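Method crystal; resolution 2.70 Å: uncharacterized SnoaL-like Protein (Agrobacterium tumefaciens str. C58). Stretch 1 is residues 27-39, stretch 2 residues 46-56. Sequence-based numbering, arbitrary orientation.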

# COMPACT_ATOMS: atom_id res chain seq x y z
N LEU B 27 13.31 -15.57 -13.20
CA LEU B 27 12.75 -14.22 -13.15
C LEU B 27 12.75 -13.64 -11.72
O LEU B 27 13.15 -12.51 -11.52
N VAL B 28 12.28 -14.43 -10.74
CA VAL B 28 12.28 -14.05 -9.32
C VAL B 28 13.74 -13.86 -8.86
O VAL B 28 14.07 -12.89 -8.18
N GLY B 29 14.63 -14.78 -9.27
CA GLY B 29 16.05 -14.62 -8.99
C GLY B 29 16.52 -13.23 -9.40
O GLY B 29 17.16 -12.56 -8.62
N GLN B 30 16.16 -12.77 -10.60
CA GLN B 30 16.65 -11.48 -11.10
C GLN B 30 16.00 -10.29 -10.39
O GLN B 30 16.68 -9.40 -9.87
N ALA B 31 14.67 -10.27 -10.36
CA ALA B 31 13.91 -9.14 -9.81
C ALA B 31 13.85 -9.06 -8.28
O ALA B 31 13.88 -7.97 -7.70
N TRP B 32 13.73 -10.20 -7.61
CA TRP B 32 13.60 -10.20 -6.14
C TRP B 32 14.90 -10.26 -5.36
O TRP B 32 15.85 -10.87 -5.81
N ALA B 33 14.91 -9.66 -4.17
CA ALA B 33 16.06 -9.69 -3.26
C ALA B 33 16.12 -11.01 -2.47
O ALA B 33 15.12 -11.73 -2.37
N GLU B 34 17.29 -11.33 -1.93
CA GLU B 34 17.46 -12.52 -1.11
C GLU B 34 16.66 -12.35 0.19
O GLU B 34 15.94 -13.25 0.59
N ASN B 35 16.77 -11.18 0.82
CA ASN B 35 15.95 -10.86 1.98
C ASN B 35 14.73 -10.18 1.42
O ASN B 35 14.76 -8.96 1.26
N THR B 36 13.70 -10.94 1.08
CA THR B 36 12.48 -10.38 0.52
C THR B 36 11.30 -11.02 1.22
O THR B 36 11.42 -12.14 1.75
N ARG B 37 10.16 -10.34 1.20
CA ARG B 37 8.98 -10.77 1.94
C ARG B 37 7.72 -10.39 1.18
O ARG B 37 7.62 -9.29 0.62
N TYR B 38 6.74 -11.29 1.17
CA TYR B 38 5.46 -11.06 0.52
C TYR B 38 4.31 -11.41 1.46
O TYR B 38 4.37 -12.38 2.21
N VAL B 39 3.26 -10.61 1.43
CA VAL B 39 2.04 -10.93 2.17
C VAL B 39 0.84 -10.27 1.51
O VAL B 39 0.88 -9.08 1.17
N GLU B 46 8.71 -15.87 1.96
CA GLU B 46 9.95 -15.12 2.10
C GLU B 46 11.10 -15.81 1.40
O GLU B 46 11.16 -17.03 1.38
N GLY B 47 11.98 -15.01 0.80
CA GLY B 47 13.12 -15.50 0.03
C GLY B 47 12.72 -15.71 -1.42
O GLY B 47 11.54 -15.83 -1.77
N GLN B 48 13.72 -15.72 -2.29
CA GLN B 48 13.50 -15.95 -3.70
C GLN B 48 12.82 -17.29 -3.92
O GLN B 48 11.82 -17.38 -4.66
N GLN B 49 13.36 -18.32 -3.27
CA GLN B 49 12.82 -19.69 -3.38
C GLN B 49 11.35 -19.68 -3.00
O GLN B 49 10.50 -20.01 -3.82
N GLY B 50 11.06 -19.25 -1.76
CA GLY B 50 9.72 -19.23 -1.20
C GLY B 50 8.67 -18.52 -2.03
O GLY B 50 7.55 -19.01 -2.17
N ILE B 51 9.04 -17.36 -2.57
CA ILE B 51 8.13 -16.59 -3.40
C ILE B 51 7.90 -17.33 -4.72
O ILE B 51 6.76 -17.42 -5.19
N ALA B 52 8.96 -17.88 -5.30
CA ALA B 52 8.81 -18.70 -6.52
C ALA B 52 7.83 -19.88 -6.23
O ALA B 52 6.91 -20.14 -7.02
N ALA B 53 8.02 -20.54 -5.09
CA ALA B 53 7.16 -21.67 -4.69
C ALA B 53 5.71 -21.19 -4.49
O ALA B 53 4.77 -21.74 -5.07
N MSE B 54 5.55 -20.11 -3.74
CA MSE B 54 4.24 -19.50 -3.50
C MSE B 54 3.48 -19.22 -4.80
O MSE B 54 2.33 -19.62 -4.94
N ILE B 55 4.13 -18.56 -5.75
CA ILE B 55 3.49 -18.23 -7.02
C ILE B 55 3.07 -19.50 -7.76
O ILE B 55 2.00 -19.58 -8.31
N GLU B 56 3.93 -20.50 -7.76
CA GLU B 56 3.60 -21.75 -8.39
C GLU B 56 2.39 -22.42 -7.74
O GLU B 56 1.55 -22.95 -8.46

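The apolar contact is built from side chains whose CA-to-CB bonds point toward the opposite stretch: Val28, Trp32 and Tyr38 from the first, Ile51 and Met54 from the second. Ile51 (chi1 m, chi2 t) is central. Its CD1 lies 3.5 Å from Trp32 CD1, 3.7 Å from Thr36 CG2 and 3.9 Å from Tyr38 CB, so one methyl fills the space among three residues. Val28 (chi1 t) packs more loosely against the helix 47-56: its CG2 is 4.4 Å from both Ala52 CB and Ile55 CD1, while its CG1 comes to 3.4 Å from the backbone Gln48 O.

Two aromatic rings receive aliphatic groups over a face. Trp32 (chi1 m, -90°) presents its five-membered ring to Ile51 CG2, which lies 4.2 Å from the centroid and 26° off the normal. Tyr38 (chi1 t) carries the CE methyl of selenomethionine Met54 at 3.6 Å from its ring centroid, only 15° off the normal; Met54 SE approaches obliquely, 3.4 Å from Tyr38 CD1. Met54 reaches this position with chi1 t, chi2 t and chi3 p.

Hydrogen bonding depends on backbone acceptors. The CA-to-CB bond of Gln48 points sideways, but with chi1 m and chi2 t its amide comes nearer, and NE2 donates to Trp32 O at 3.0 Å with an angle of 167°. Gly29 O, 3.4 Å from Gln48 NE2, is poorly angled and is not a second acceptor. Gly47 N donates to Thr36 O (3.1 Å, 160°), beside the antiparallel bridge pairing Arg37 with Glu46.

That pair also forms a salt bridge, Arg37 NE to Glu46 OE1 at 3.5 Å. Because the oxygen lies well out of the guanidinium plane, no N-H points at it, and the attraction is one of charge alone.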

# COMPACT_ATOMS: atom_id res chain seq x y z
CB LEU B 27 11.32 -14.18 -13.72
CG LEU B 27 11.05 -14.48 -15.20
CD1 LEU B 27 9.55 -14.48 -15.55
CD2 LEU B 27 11.82 -13.50 -16.07
CB VAL B 28 11.58 -15.11 -8.43
CG1 VAL B 28 11.83 -14.85 -6.93
CG2 VAL B 28 10.10 -15.18 -8.75
CB GLN B 30 16.44 -11.37 -12.61
CG GLN B 30 17.11 -12.45 -13.48
CD GLN B 30 18.64 -12.40 -13.49
OE1 GLN B 30 19.30 -13.44 -13.49
NE2 GLN B 30 19.22 -11.19 -13.50
CB ALA B 31 12.48 -9.13 -10.37
CB TRP B 32 12.73 -11.37 -5.70
CG TRP B 32 11.26 -11.13 -5.62
CD1 TRP B 32 10.53 -11.03 -4.47
CD2 TRP B 32 10.34 -11.00 -6.69
NE1 TRP B 32 9.20 -10.85 -4.77
CE2 TRP B 32 9.05 -10.83 -6.13
CE3 TRP B 32 10.47 -11.02 -8.08
CZ2 TRP B 32 7.92 -10.65 -6.89
CZ3 TRP B 32 9.32 -10.86 -8.84
CH2 TRP B 32 8.07 -10.68 -8.24
CB ALA B 33 16.02 -8.53 -2.31
CB GLU B 34 18.94 -12.85 -0.86
CG GLU B 34 19.65 -13.24 -2.16
CD GLU B 34 21.05 -13.83 -2.01
OE1 GLU B 34 21.71 -13.70 -0.95
OE2 GLU B 34 21.51 -14.45 -3.00
CB ASN B 35 16.65 -9.87 2.90
CG ASN B 35 17.85 -10.46 3.57
OD1 ASN B 35 18.41 -11.45 3.12
ND2 ASN B 35 18.29 -9.82 4.66
CB THR B 36 12.38 -10.57 -1.01
OG1 THR B 36 11.27 -9.80 -1.51
CG2 THR B 36 12.20 -12.04 -1.40
CB ARG B 37 8.99 -10.00 3.26
CG ARG B 37 8.29 -10.61 4.44
CD ARG B 37 9.27 -11.26 5.38
NE ARG B 37 8.75 -11.15 6.75
CZ ARG B 37 7.82 -11.95 7.27
NH1 ARG B 37 7.28 -12.96 6.55
NH2 ARG B 37 7.42 -11.75 8.54
CB TYR B 38 5.38 -11.92 -0.76
CG TYR B 38 4.07 -11.83 -1.50
CD1 TYR B 38 2.94 -12.50 -1.04
CD2 TYR B 38 3.97 -11.11 -2.67
CE1 TYR B 38 1.72 -12.43 -1.72
CE2 TYR B 38 2.77 -11.03 -3.35
CZ TYR B 38 1.64 -11.70 -2.87
OH TYR B 38 0.43 -11.62 -3.54
CB VAL B 39 2.08 -10.56 3.70
CG1 VAL B 39 2.12 -9.05 3.91
CG2 VAL B 39 0.88 -11.15 4.40
CB GLU B 46 10.27 -14.74 3.54
CG GLU B 46 11.09 -15.69 4.43
CD GLU B 46 11.37 -15.02 5.84
OE1 GLU B 46 10.93 -13.84 6.07
OE2 GLU B 46 12.00 -15.67 6.73
CB GLN B 48 14.83 -15.90 -4.42
CG GLN B 48 15.40 -14.50 -4.48
CD GLN B 48 16.84 -14.50 -4.87
OE1 GLN B 48 17.51 -15.51 -4.78
NE2 GLN B 48 17.34 -13.36 -5.27
CB GLN B 49 13.54 -20.66 -2.44
CG GLN B 49 15.03 -20.83 -2.67
CD GLN B 49 15.37 -21.74 -3.86
OE1 GLN B 49 14.61 -21.82 -4.84
NE2 GLN B 49 16.53 -22.41 -3.78
CB ILE B 51 8.62 -15.17 -3.59
CG1 ILE B 51 8.31 -14.42 -2.28
CG2 ILE B 51 7.92 -14.54 -4.74
CD1 ILE B 51 8.77 -13.00 -2.24
CB ALA B 52 10.17 -19.22 -7.02
CB ALA B 53 7.69 -22.37 -3.45
CB MSE B 54 4.41 -18.21 -2.72
CG MSE B 54 3.16 -17.62 -2.15
SE MSE B 54 3.55 -15.84 -1.55
CE MSE B 54 3.77 -15.04 -3.23
CB ILE B 55 4.41 -17.39 -7.93
CG1 ILE B 55 4.69 -16.02 -7.29
CG2 ILE B 55 3.75 -17.20 -9.33
CD1 ILE B 55 5.82 -15.22 -7.91
CB GLU B 56 4.76 -22.70 -8.32
CG GLU B 56 4.42 -24.04 -8.96
CD GLU B 56 5.62 -24.94 -9.08
OE1 GLU B 56 6.72 -24.43 -9.33
OE2 GLU B 56 5.50 -26.15 -8.93